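Side-chain contacts in hypothetical protein (Streptococcus pneumoniae, PDB 2HIY), which is of unknown function and belongs to the DUF1697 family of conserved bacterial proteins: residues E129-Y132 and G137-W140; L106-G111 and D115-T120; Q29-T32 and K38-S41; V22-L27 and G46-T51. One frame throughout, in Å; residues are numbered along the deposited sequence.

Contact 1 of 4, residues E129-Y132 and G137-W140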
loop_
_atom_site.group_PDB
_atom_site.type_symbol
_atom_site.label_atom_id
_atom_site.label_comp_id
_atom_site.label_asym_id
_atom_site.label_seq_id
_atom_site.Cartn_x
_atom_site.Cartn_y
_atom_site.Cartn_z
ATOM N N GLU D 129 16.785 21.225 -9.523
ATOM C CA GLU D 129 17.714 20.330 -8.868
ATOM C C GLU D 129 19.114 20.713 -9.251
ATOM O O GLU D 129 19.330 21.467 -10.213
ATOM C CB GLU D 129 17.421 18.872 -9.290
ATOM C CG GLU D 129 17.743 18.591 -10.755
ATOM C CD GLU D 129 16.929 17.456 -11.304
ATOM O OE1 GLU D 129 17.040 16.321 -10.777
ATOM O OE2 GLU D 129 16.138 17.690 -12.240
ATOM N N VAL D 130 20.060 20.123 -8.529
ATOM C CA VAL D 130 21.469 20.410 -8.700
ATOM C C VAL D 130 22.246 19.141 -8.357
ATOM O O VAL D 130 21.920 18.446 -7.385
ATOM C CB VAL D 130 21.905 21.586 -7.803
ATOM C CG1 VAL D 130 21.673 21.256 -6.323
ATOM C CG2 VAL D 130 23.365 21.974 -8.086
ATOM N N LEU D 131 23.258 18.815 -9.146
ATOM C CA LEU D 131 24.050 17.638 -8.815
ATOM C C LEU D 131 25.524 17.920 -9.011
ATOM O O LEU D 131 25.881 18.793 -9.825
ATOM C CB LEU D 131 23.580 16.372 -9.577
ATOM C CG LEU D 131 23.725 16.401 -11.108
ATOM C CD1 LEU D 131 25.085 15.841 -11.565
ATOM C CD2 LEU D 131 22.661 15.534 -11.733
ATOM N N TYR D 132 26.364 17.161 -8.330
ATOM C CA TYR D 132 27.796 17.329 -8.429
ATOM C C TYR D 132 28.438 15.951 -8.390
ATOM O O TYR D 132 28.116 15.158 -7.516
ATOM C CB TYR D 132 28.312 18.220 -7.291
ATOM C CG TYR D 132 29.794 18.499 -7.373
ATOM C CD1 TYR D 132 30.249 19.582 -8.105
ATOM C CD2 TYR D 132 30.732 17.672 -6.754
ATOM C CE1 TYR D 132 31.599 19.857 -8.205
ATOM C CE2 TYR D 132 32.098 17.927 -6.872
ATOM C CZ TYR D 132 32.498 19.018 -7.610
ATOM O OH TYR D 132 33.852 19.313 -7.719
ATOM N N GLY D 137 30.738 9.198 -5.394
ATOM C CA GLY D 137 29.378 9.140 -5.871
ATOM C C GLY D 137 28.904 10.523 -6.243
ATOM O O GLY D 137 29.689 11.458 -6.366
ATOM N N ILE D 138 27.585 10.618 -6.380
ATOM C CA ILE D 138 26.953 11.846 -6.903
ATOM C C ILE D 138 26.144 12.508 -5.799
ATOM O O ILE D 138 25.275 11.865 -5.196
ATOM C CB ILE D 138 25.990 11.526 -8.073
ATOM C CG1 ILE D 138 26.728 10.712 -9.133
ATOM C CG2 ILE D 138 25.429 12.826 -8.682
ATOM C CD1 ILE D 138 25.832 10.217 -10.266
ATOM N N PHE D 139 26.440 13.777 -5.485
ATOM C CA PHE D 139 25.555 14.572 -4.646
ATOM C C PHE D 139 24.396 15.069 -5.497
ATOM O O PHE D 139 24.635 15.616 -6.572
ATOM C CB PHE D 139 26.283 15.829 -4.136
ATOM C CG PHE D 139 27.572 15.574 -3.377
ATOM C CD1 PHE D 139 27.539 15.434 -1.993
ATOM C CD2 PHE D 139 28.820 15.541 -4.031
ATOM C CE1 PHE D 139 28.723 15.247 -1.266
ATOM C CE2 PHE D 139 29.989 15.342 -3.321
ATOM C CZ PHE D 139 29.938 15.216 -1.923
ATOM N N TRP D 140 23.157 14.941 -5.030
ATOM C CA TRP D 140 22.027 15.351 -5.877
ATOM C C TRP D 140 20.949 15.939 -5.017
ATOM O O TRP D 140 20.327 15.250 -4.172
ATOM C CB TRP D 140 21.536 14.150 -6.670
ATOM C CG TRP D 140 20.718 14.425 -7.876
ATOM C CD1 TRP D 140 19.868 15.481 -8.140
ATOM C CD2 TRP D 140 20.674 13.589 -9.032
ATOM N NE1 TRP D 140 19.292 15.352 -9.400
ATOM C CE2 TRP D 140 19.782 14.192 -9.964
ATOM C CE3 TRP D 140 21.304 12.381 -9.381
ATOM C CZ2 TRP D 140 19.507 13.616 -11.222
ATOM C CZ3 TRP D 140 21.033 11.809 -10.628
ATOM C CH2 TRP D 140 20.143 12.438 -11.530
#
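Trp140 carries the largest buried area of this contact, with Leu131 and Glu129 of the facing strand set against different parts of its indole. Leu131 lays CD2 over the centre of one ring face, 3.7 Å from the centroid of the six-membered ring and 13° off its normal, a CH-pi contact. The torsion behind it is chi1 64°, which wedges CG of Leu131 between its own backbone N and carbonyl carbon, so that the branch runs alongside the indole. Glu129 comes to the edge: NE1 of Trp140 donates to OE1 at 2.8 Å, close to the ring plane and on the anti side of the carboxylate. OE2 accepts from Ala152 N and Lys127 N and OE1 also from Tyr153 N; both carboxylate oxygens are thus held by backbone N-H groups, which positions OE1 for the indole. Tyr153 also meets the Trp140 ring edge-to-face. Leu131 CB also lies 4.1 Å from Ile138 CG2.

On the other face of the sheet Tyr132 and Phe139 run side by side. Phe139 CD2 comes to the edge of the Tyr132 ring, near its plane, 4.0 Å from Tyr132 CD2. Their backbones form the hydrogen-bonded pair, Tyr132 N to Phe139 O at 2.9 Å and Phe139 N to Tyr132 O at 3.0 Å. Phe139 is buried further by Phe105 and Trp96, which it meets edge-to-face.

Segments 129-132 and 137-140 run antiparallel, 156° between their directions, in a beta hairpin at one margin of a four-stranded sheet of order 2-3-1-4, the arrangement of a ferredoxin-like beta-alpha-beta-beta-alpha-beta fold.

Contact 2 of 4, residues L106-G111 and D115-T120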
loop_
_atom_site.group_PDB
_atom_site.type_symbol
_atom_site.label_atom_id
_atom_site.label_comp_id
_atom_site.label_asym_id
_atom_site.label_seq_id
_atom_site.Cartn_x
_atom_site.Cartn_y
_atom_site.Cartn_z
ATOM N N LEU D 106 24.391 9.349 -4.218
ATOM C CA LEU D 106 24.351 8.105 -4.991
ATOM C C LEU D 106 25.755 7.503 -4.953
ATOM O O LEU D 106 26.631 7.935 -5.704
ATOM C CB LEU D 106 23.940 8.391 -6.445
ATOM C CG LEU D 106 22.481 8.821 -6.686
ATOM C CD1 LEU D 106 22.193 10.191 -6.058
ATOM C CD2 LEU D 106 22.226 8.928 -8.181
ATOM N N PHE D 107 25.974 6.541 -4.052
ATOM C CA PHE D 107 27.309 5.961 -3.904
ATOM C C PHE D 107 27.612 5.014 -5.053
ATOM O O PHE D 107 26.810 4.122 -5.385
ATOM C CB PHE D 107 27.409 5.135 -2.633
ATOM C CG PHE D 107 27.541 5.937 -1.363
ATOM C CD1 PHE D 107 28.797 6.333 -0.892
ATOM C CD2 PHE D 107 26.411 6.234 -0.555
ATOM C CE1 PHE D 107 28.929 7.051 0.333
ATOM C CE2 PHE D 107 26.546 6.930 0.658
ATOM C CZ PHE D 107 27.803 7.337 1.082
ATOM N N TYR D 108 28.779 5.190 -5.669
ATOM C CA TYR D 108 29.237 4.242 -6.657
ATOM C C TYR D 108 29.478 2.882 -6.015
ATOM O O TYR D 108 29.731 2.781 -4.832
ATOM C CB TYR D 108 30.515 4.758 -7.305
ATOM C CG TYR D 108 30.367 6.091 -8.034
ATOM C CD1 TYR D 108 29.217 6.401 -8.774
ATOM C CD2 TYR D 108 31.427 7.016 -8.028
ATOM C CE1 TYR D 108 29.115 7.646 -9.469
ATOM C CE2 TYR D 108 31.330 8.229 -8.714
ATOM C CZ TYR D 108 30.198 8.514 -9.435
ATOM O OH TYR D 108 30.148 9.723 -10.132
ATOM N N THR D 109 29.406 1.822 -6.807
ATOM C CA THR D 109 29.663 0.463 -6.332
ATOM C C THR D 109 30.932 -0.099 -6.973
ATOM O O THR D 109 31.433 0.404 -7.968
ATOM C CB THR D 109 28.501 -0.452 -6.684
ATOM O OG1 THR D 109 28.276 -0.403 -8.102
ATOM C CG2 THR D 109 27.217 -0.058 -5.930
ATOM N N GLU D 110 31.425 -1.183 -6.395
ATOM C CA GLU D 110 32.621 -1.819 -6.909
ATOM C C GLU D 110 32.400 -2.339 -8.320
ATOM O O GLU D 110 31.395 -2.997 -8.599
ATOM C CB GLU D 110 33.020 -2.961 -5.967
ATOM C CG GLU D 110 33.605 -2.430 -4.681
ATOM C CD GLU D 110 34.876 -1.620 -4.921
ATOM O OE1 GLU D 110 35.767 -2.100 -5.655
ATOM O OE2 GLU D 110 34.974 -0.476 -4.408
ATOM N N GLY D 111 33.308 -1.981 -9.223
ATOM C CA GLY D 111 33.200 -2.465 -10.591
ATOM C C GLY D 111 32.398 -1.567 -11.507
ATOM O O GLY D 111 32.335 -1.814 -12.716
ATOM N N ASP D 115 32.541 6.473 -15.655
ATOM C CA ASP D 115 32.434 7.334 -16.802
ATOM C C ASP D 115 31.115 7.155 -17.569
ATOM O O ASP D 115 30.565 8.121 -18.092
ATOM C CB ASP D 115 33.634 7.168 -17.733
ATOM C CG ASP D 115 34.889 7.880 -17.214
ATOM O OD1 ASP D 115 34.845 8.603 -16.186
ATOM O OD2 ASP D 115 35.913 7.750 -17.906
ATOM N N GLN D 116 30.628 5.908 -17.644
ATOM C CA GLN D 116 29.320 5.698 -18.249
ATOM C C GLN D 116 28.198 6.323 -17.425
ATOM O O GLN D 116 27.268 6.918 -17.982
ATOM C CB GLN D 116 29.059 4.213 -18.481
ATOM C CG GLN D 116 27.690 3.934 -19.130
ATOM C CD GLN D 116 27.498 4.587 -20.502
ATOM O OE1 GLN D 116 26.898 5.695 -20.651
ATOM N NE2 GLN D 116 27.983 3.898 -21.520
ATOM N N VAL D 117 28.299 6.201 -16.102
ATOM C CA VAL D 117 27.304 6.848 -15.237
ATOM C C VAL D 117 27.284 8.358 -15.429
ATOM O O VAL D 117 26.225 8.959 -15.608
ATOM C CB VAL D 117 27.581 6.525 -13.754
ATOM C CG1 VAL D 117 26.650 7.320 -12.821
ATOM C CG2 VAL D 117 27.420 5.027 -13.503
ATOM N N ILE D 118 28.477 8.956 -15.509
ATOM C CA ILE D 118 28.549 10.402 -15.719
ATOM C C ILE D 118 27.901 10.778 -17.055
ATOM O O ILE D 118 27.127 11.716 -17.152
ATOM C CB ILE D 118 30.022 10.852 -15.671
ATOM C CG1 ILE D 118 30.568 10.718 -14.237
ATOM C CG2 ILE D 118 30.160 12.281 -16.143
ATOM C CD1 ILE D 118 32.103 10.944 -14.124
ATOM N N ALA D 119 28.215 10.005 -18.104
ATOM C CA ALA D 119 27.657 10.363 -19.417
ATOM C C ALA D 119 26.145 10.251 -19.414
ATOM O O ALA D 119 25.437 11.119 -19.918
ATOM C CB ALA D 119 28.259 9.463 -20.529
ATOM N N THR D 120 25.632 9.199 -18.798
ATOM C CA THR D 120 24.178 9.020 -18.717
ATOM C C THR D 120 23.534 10.144 -17.903
ATOM O O THR D 120 22.564 10.747 -18.358
ATOM C CB THR D 120 23.877 7.666 -18.107
ATOM O OG1 THR D 120 24.367 6.654 -18.999
ATOM C CG2 THR D 120 22.354 7.470 -17.918
#
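Tyr108 and Val117 meet because of how each leaves its backbone. In Tyr108 CG stands beside the backbone N and opposite the carbonyl carbon (chi1 -61°), sending the phenol toward the helix. In Val117 CG1 is the branch anti to the backbone N (chi1 174°), and it is this methyl that reaches the ring. The two side chains cross obliquely, with Tyr108 CE1 4.2 Å from Val117 CG1. The next residue, Ile118, leaves the helix to one side, yet its CG1 lies 4.2 Å from Tyr108 OH. The phenol thus spans two consecutive helix residues, with CE1 beside the valine and OH near the isoleucine.

Both sides are completed from elsewhere in the fold. Val117 also packs on Ile138 of the adjoining strand, as well as on Leu112 and Phe162, while Tyr108 touches Ile138 too. Tyr108 O accepts a hydrogen bond from Ser78 OG of strand 78-81, in the other sheet.

Strand 102-108 leads into helix 114-122, which covers one face of the sheet: this is the first beta-alpha step of the second ferredoxin-like sheet. Neither a hydrogen bond nor a salt bridge crosses between the segments, and only 90 Å² is buried. The contact is therefore light and rests on dispersion and shape, with no directional bond to fix the ring against the helix.

Contact 3 of 4, residues Q29-T32 and K38-S41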
loop_
_atom_site.group_PDB
_atom_site.type_symbol
_atom_site.label_atom_id
_atom_site.label_comp_id
_atom_site.label_asym_id
_atom_site.label_seq_id
_atom_site.Cartn_x
_atom_site.Cartn_y
_atom_site.Cartn_z
ATOM N N GLN D 29 27.615 -11.570 12.484
ATOM C CA GLN D 29 28.301 -12.812 12.879
ATOM C C GLN D 29 28.977 -13.470 11.680
ATOM O O GLN D 29 30.126 -13.939 11.775
ATOM C CB GLN D 29 27.321 -13.795 13.562
ATOM C CG GLN D 29 27.882 -15.222 13.781
ATOM C CD GLN D 29 28.868 -15.285 14.916
ATOM O OE1 GLN D 29 28.475 -15.431 16.076
ATOM N NE2 GLN D 29 30.166 -15.189 14.599
ATOM N N GLU D 30 28.261 -13.548 10.565
ATOM C CA GLU D 30 28.817 -14.166 9.361
ATOM C C GLU D 30 30.053 -13.425 8.829
ATOM O O GLU D 30 31.051 -14.049 8.451
ATOM C CB GLU D 30 27.732 -14.205 8.297
ATOM C CG GLU D 30 26.635 -15.202 8.638
ATOM C CD GLU D 30 25.287 -14.895 8.026
ATOM O OE1 GLU D 30 25.131 -13.931 7.237
ATOM O OE2 GLU D 30 24.351 -15.653 8.383
ATOM N N LEU D 31 30.004 -12.093 8.827
ATOM C CA LEU D 31 31.182 -11.327 8.377
ATOM C C LEU D 31 32.340 -11.444 9.359
ATOM O O LEU D 31 33.503 -11.400 8.968
ATOM C CB LEU D 31 30.822 -9.855 8.155
ATOM C CG LEU D 31 29.835 -9.634 7.001
ATOM C CD1 LEU D 31 29.474 -8.143 6.921
ATOM C CD2 LEU D 31 30.412 -10.129 5.667
ATOM N N THR D 32 32.043 -11.612 10.640
ATOM C CA THR D 32 33.081 -11.849 11.645
ATOM C C THR D 32 33.731 -13.200 11.347
ATOM O O THR D 32 34.970 -13.326 11.356
ATOM C CB THR D 32 32.493 -11.786 13.081
ATOM O OG1 THR D 32 31.925 -10.495 13.302
ATOM C CG2 THR D 32 33.574 -11.991 14.140
ATOM N N LYS D 38 35.469 -6.128 14.203
ATOM C CA LYS D 38 34.712 -5.038 14.818
ATOM C C LYS D 38 33.517 -4.645 13.946
ATOM O O LYS D 38 33.297 -3.455 13.623
ATOM C CB LYS D 38 35.622 -3.841 15.113
ATOM C CG LYS D 38 36.705 -4.137 16.174
ATOM C CD LYS D 38 37.298 -2.832 16.700
ATOM C CE LYS D 38 38.170 -3.025 17.941
ATOM N NZ LYS D 38 39.477 -3.670 17.621
ATOM N N VAL D 39 32.747 -5.657 13.561
ATOM C CA VAL D 39 31.654 -5.469 12.607
ATOM C C VAL D 39 30.451 -4.833 13.294
ATOM O O VAL D 39 29.959 -5.339 14.302
ATOM C CB VAL D 39 31.253 -6.786 11.914
ATOM C CG1 VAL D 39 30.219 -6.507 10.825
ATOM C CG2 VAL D 39 32.473 -7.452 11.290
ATOM N N GLU D 40 29.962 -3.738 12.711
ATOM C CA GLU D 40 28.820 -2.998 13.234
ATOM C C GLU D 40 27.850 -2.712 12.096
ATOM O O GLU D 40 28.232 -2.750 10.922
ATOM C CB GLU D 40 29.280 -1.677 13.852
ATOM C CG GLU D 40 30.256 -1.875 15.004
ATOM C CD GLU D 40 30.721 -0.574 15.632
ATOM O OE1 GLU D 40 30.079 0.476 15.396
ATOM O OE2 GLU D 40 31.721 -0.616 16.385
ATOM N N SER D 41 26.591 -2.468 12.441
ATOM C CA SER D 41 25.579 -2.108 11.438
ATOM C C SER D 41 24.800 -0.882 11.891
ATOM O O SER D 41 24.661 -0.618 13.106
ATOM C CB SER D 41 24.635 -3.288 11.141
ATOM O OG SER D 41 23.955 -3.736 12.296
HETATM O O HOH W 1 32.860 -8.413 14.830
#
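No aromatic ring or side-chain amide takes part where Thr32 and Leu31 meet Val39, so there are no ring faces or edges to assign: the touching groups are one valine methyl, a leucine methylene and a threonine hydroxyl. Val39 is the centre. Its CG2, beside the backbone N and anti to the carbonyl carbon (chi1 -174° for the CG1 branch), projects to the helix. There it lies 4.3 Å from Leu31 CB and 3.7 Å from Thr32 OG1, the threonine and valine side chains passing alongside and running opposite ways. Leu31 reaches on to Ile48 of the next strand and to Leu63 and Phe66 of helix 56-70, while Val39 also rests on Ile48 and Phe50.

A water donates to Thr32 OG1 at 2.7 Å and accepts from Val39 N at 3.0 Å. The same hydroxyl is bonded to Arg28 O, one turn back.

Helix 24-34 returns through a short loop to pack on edge strand 39-41, an alpha-to-beta step of the ferredoxin-like fold. The chemistry is split between a small apolar contact and a water tying the threonine hydroxyl to the backbone amide of Val39. No direct hydrogen bond joins residues 29-32 to 38-41, though Arg28 NH1 bonds Ser41 OG.

Contact 4 of 4, residues V22-L27 and G46-T51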
loop_
_atom_site.group_PDB
_atom_site.type_symbol
_atom_site.label_atom_id
_atom_site.label_comp_id
_atom_site.label_asym_id
_atom_site.label_seq_id
_atom_site.Cartn_x
_atom_site.Cartn_y
_atom_site.Cartn_z
ATOM N N VAL D 22 17.721 -9.722 5.213
ATOM C CA VAL D 22 19.014 -9.862 5.852
ATOM C C VAL D 22 18.829 -9.478 7.309
ATOM O O VAL D 22 18.380 -8.357 7.592
ATOM C CB VAL D 22 20.068 -8.952 5.200
ATOM C CG1 VAL D 22 21.436 -9.136 5.893
ATOM C CG2 VAL D 22 20.159 -9.217 3.695
ATOM N N VAL D 23 19.162 -10.396 8.210
ATOM C CA VAL D 23 19.081 -10.114 9.636
ATOM C C VAL D 23 20.443 -9.578 10.061
ATOM O O VAL D 23 21.454 -10.267 9.915
ATOM C CB VAL D 23 18.683 -11.369 10.419
ATOM C CG1 VAL D 23 18.669 -11.097 11.927
ATOM C CG2 VAL D 23 17.304 -11.858 9.969
HETATM N N MSE D 24 20.463 -8.366 10.602
HETATM C CA MSE D 24 21.722 -7.674 10.888
HETATM C C MSE D 24 22.597 -8.461 11.844
HETATM O O MSE D 24 23.786 -8.610 11.607
HETATM C CB MSE D 24 21.492 -6.250 11.421
HETATM C CG MSE D 24 21.029 -5.279 10.353
HETATM SE SE MSE D 24 22.196 -5.123 8.774
HETATM C CE MSE D 24 20.927 -5.835 7.486
ATOM N N ALA D 25 22.037 -8.999 12.920
ATOM C CA ALA D 25 22.871 -9.766 13.828
ATOM C C ALA D 25 23.508 -10.981 13.141
ATOM O O ALA D 25 24.641 -11.375 13.477
ATOM C CB ALA D 25 22.074 -10.201 15.056
ATOM N N GLU D 26 22.768 -11.623 12.240
ATOM C CA GLU D 26 23.308 -12.771 11.506
ATOM C C GLU D 26 24.425 -12.330 10.577
ATOM O O GLU D 26 25.493 -12.955 10.542
ATOM C CB GLU D 26 22.214 -13.493 10.719
ATOM C CG GLU D 26 21.223 -14.185 11.632
ATOM C CD GLU D 26 20.029 -14.795 10.936
ATOM O OE1 GLU D 26 19.939 -14.775 9.690
ATOM O OE2 GLU D 26 19.145 -15.293 11.673
ATOM N N LEU D 27 24.185 -11.273 9.810
ATOM C CA LEU D 27 25.214 -10.762 8.920
ATOM C C LEU D 27 26.485 -10.366 9.706
ATOM O O LEU D 27 27.603 -10.658 9.255
ATOM C CB LEU D 27 24.675 -9.558 8.130
ATOM C CG LEU D 27 25.644 -9.004 7.082
ATOM C CD1 LEU D 27 26.019 -10.064 6.048
ATOM C CD2 LEU D 27 25.067 -7.779 6.398
ATOM N N GLY D 46 21.180 -1.807 5.082
ATOM C CA GLY D 46 22.420 -2.353 4.549
ATOM C C GLY D 46 23.579 -1.382 4.662
ATOM O O GLY D 46 24.152 -0.962 3.648
ATOM N N ASN D 47 23.966 -1.070 5.903
ATOM C CA ASN D 47 25.063 -0.156 6.199
ATOM C C ASN D 47 25.905 -0.870 7.226
ATOM O O ASN D 47 25.513 -0.940 8.412
ATOM C CB ASN D 47 24.533 1.162 6.788
ATOM C CG ASN D 47 23.507 1.804 5.902
ATOM O OD1 ASN D 47 23.842 2.263 4.807
ATOM N ND2 ASN D 47 22.250 1.802 6.327
ATOM N N ILE D 48 27.014 -1.440 6.768
ATOM C CA ILE D 48 27.900 -2.259 7.586
ATOM C C ILE D 48 29.247 -1.589 7.697
ATOM O O ILE D 48 29.726 -0.981 6.726
ATOM C CB ILE D 48 28.081 -3.683 6.945
ATOM C CG1 ILE D 48 26.789 -4.470 7.098
ATOM C CG2 ILE D 48 29.241 -4.464 7.597
ATOM C CD1 ILE D 48 26.640 -5.147 8.495
ATOM N N PHE D 49 29.873 -1.689 8.869
ATOM C CA PHE D 49 31.176 -1.133 9.091
ATOM C C PHE D 49 32.062 -2.205 9.679
ATOM O O PHE D 49 31.612 -3.003 10.517
ATOM C CB PHE D 49 31.081 0.088 10.033
ATOM C CG PHE D 49 30.091 1.087 9.552
ATOM C CD1 PHE D 49 30.473 2.112 8.672
ATOM C CD2 PHE D 49 28.742 0.905 9.829
ATOM C CE1 PHE D 49 29.511 2.992 8.150
ATOM C CE2 PHE D 49 27.769 1.765 9.308
ATOM C CZ PHE D 49 28.169 2.816 8.446
ATOM N N PHE D 50 33.301 -2.233 9.221
ATOM C CA PHE D 50 34.230 -3.241 9.724
ATOM C C PHE D 50 35.653 -2.734 9.584
ATOM O O PHE D 50 35.901 -1.766 8.854
ATOM C CB PHE D 50 34.044 -4.581 8.990
ATOM C CG PHE D 50 34.447 -4.548 7.545
ATOM C CD1 PHE D 50 35.764 -4.818 7.143
ATOM C CD2 PHE D 50 33.490 -4.288 6.562
ATOM C CE1 PHE D 50 36.143 -4.781 5.791
ATOM C CE2 PHE D 50 33.862 -4.253 5.221
ATOM C CZ PHE D 50 35.185 -4.518 4.825
ATOM N N THR D 51 36.580 -3.415 10.245
ATOM C CA THR D 51 37.968 -3.068 10.166
ATOM C C THR D 51 38.718 -4.240 9.563
ATOM O O THR D 51 38.413 -5.403 9.842
ATOM C CB THR D 51 38.506 -2.728 11.564
ATOM O OG1 THR D 51 37.737 -1.640 12.076
ATOM C CG2 THR D 51 39.988 -2.323 11.532
#
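Leu27 and Ile48 make the tight part of a helix-on-sheet contact in a ferredoxin-like beta-alpha-beta-beta-alpha-beta arrangement, where helix 24-34 covers one face of the sheet that contains strand 47-52. Leu27 points at the strand, with CG anti to the backbone N (chi1 -176°), which carries CD2 down onto the isoleucine. Ile48 answers with its longer branch, folded back at chi2 -82°, and brings CD1 to 3.7 Å from Leu27 CD2. Leu9, Val39 and Ser41 flank Ile48 within the sheet.

The looser part lies one helical turn earlier. Met24, deposited as selenomethionine, leaves the helix to one side, and its SE curls back but comes no nearer than 4.5 Å to Ile48 CD1. Met24 also packs on Asn15, Asn44 and Ser41, and on Glu61 of the second subunit, so this end of the contact lies close to the subunit interface. Ala25 and Glu26 of this first turn are exposed to solvent.

Asn47 leaves the strand pointing away from the helix, and its OD1 accepts from Arg169 NE while ND2 bonds Tyr42 O and Ser45 OG. No hydrogen bond crosses between the segments. The helix itself starts after Val23 at the N-cap, whose O accepts from Leu27 N at 2.9 Å. The isoleucine branch is met at two carbons, for Leu27 CD2 also sits 3.8 Å from Ile48 CG1.

Along the chain contacts 3 and 4 come first, the former falling within the span that the latter encloses; contacts 2 and 1 follow in that order. Contacts 3 and 4 share helix 24-34 and use neighbouring strands 39-41 and 47-52; their centres are 6 Å apart, and Leu31 CD1 packs 3.7 Å from Ile48 CG2. Contacts 1 and 2, with centres 12 Å apart, meet through adjoining strands 137-142 and 102-108 of the other sheet, where Leu106 N lies 2.8 Å from Ile138 O. The two pairs stand on opposite sides of the chain's centre, contact 1 about 31 Å from contact 3 between centres. The protein thus has two four-stranded sheets of the same 2-3-1-4 order, each with its own helix packing.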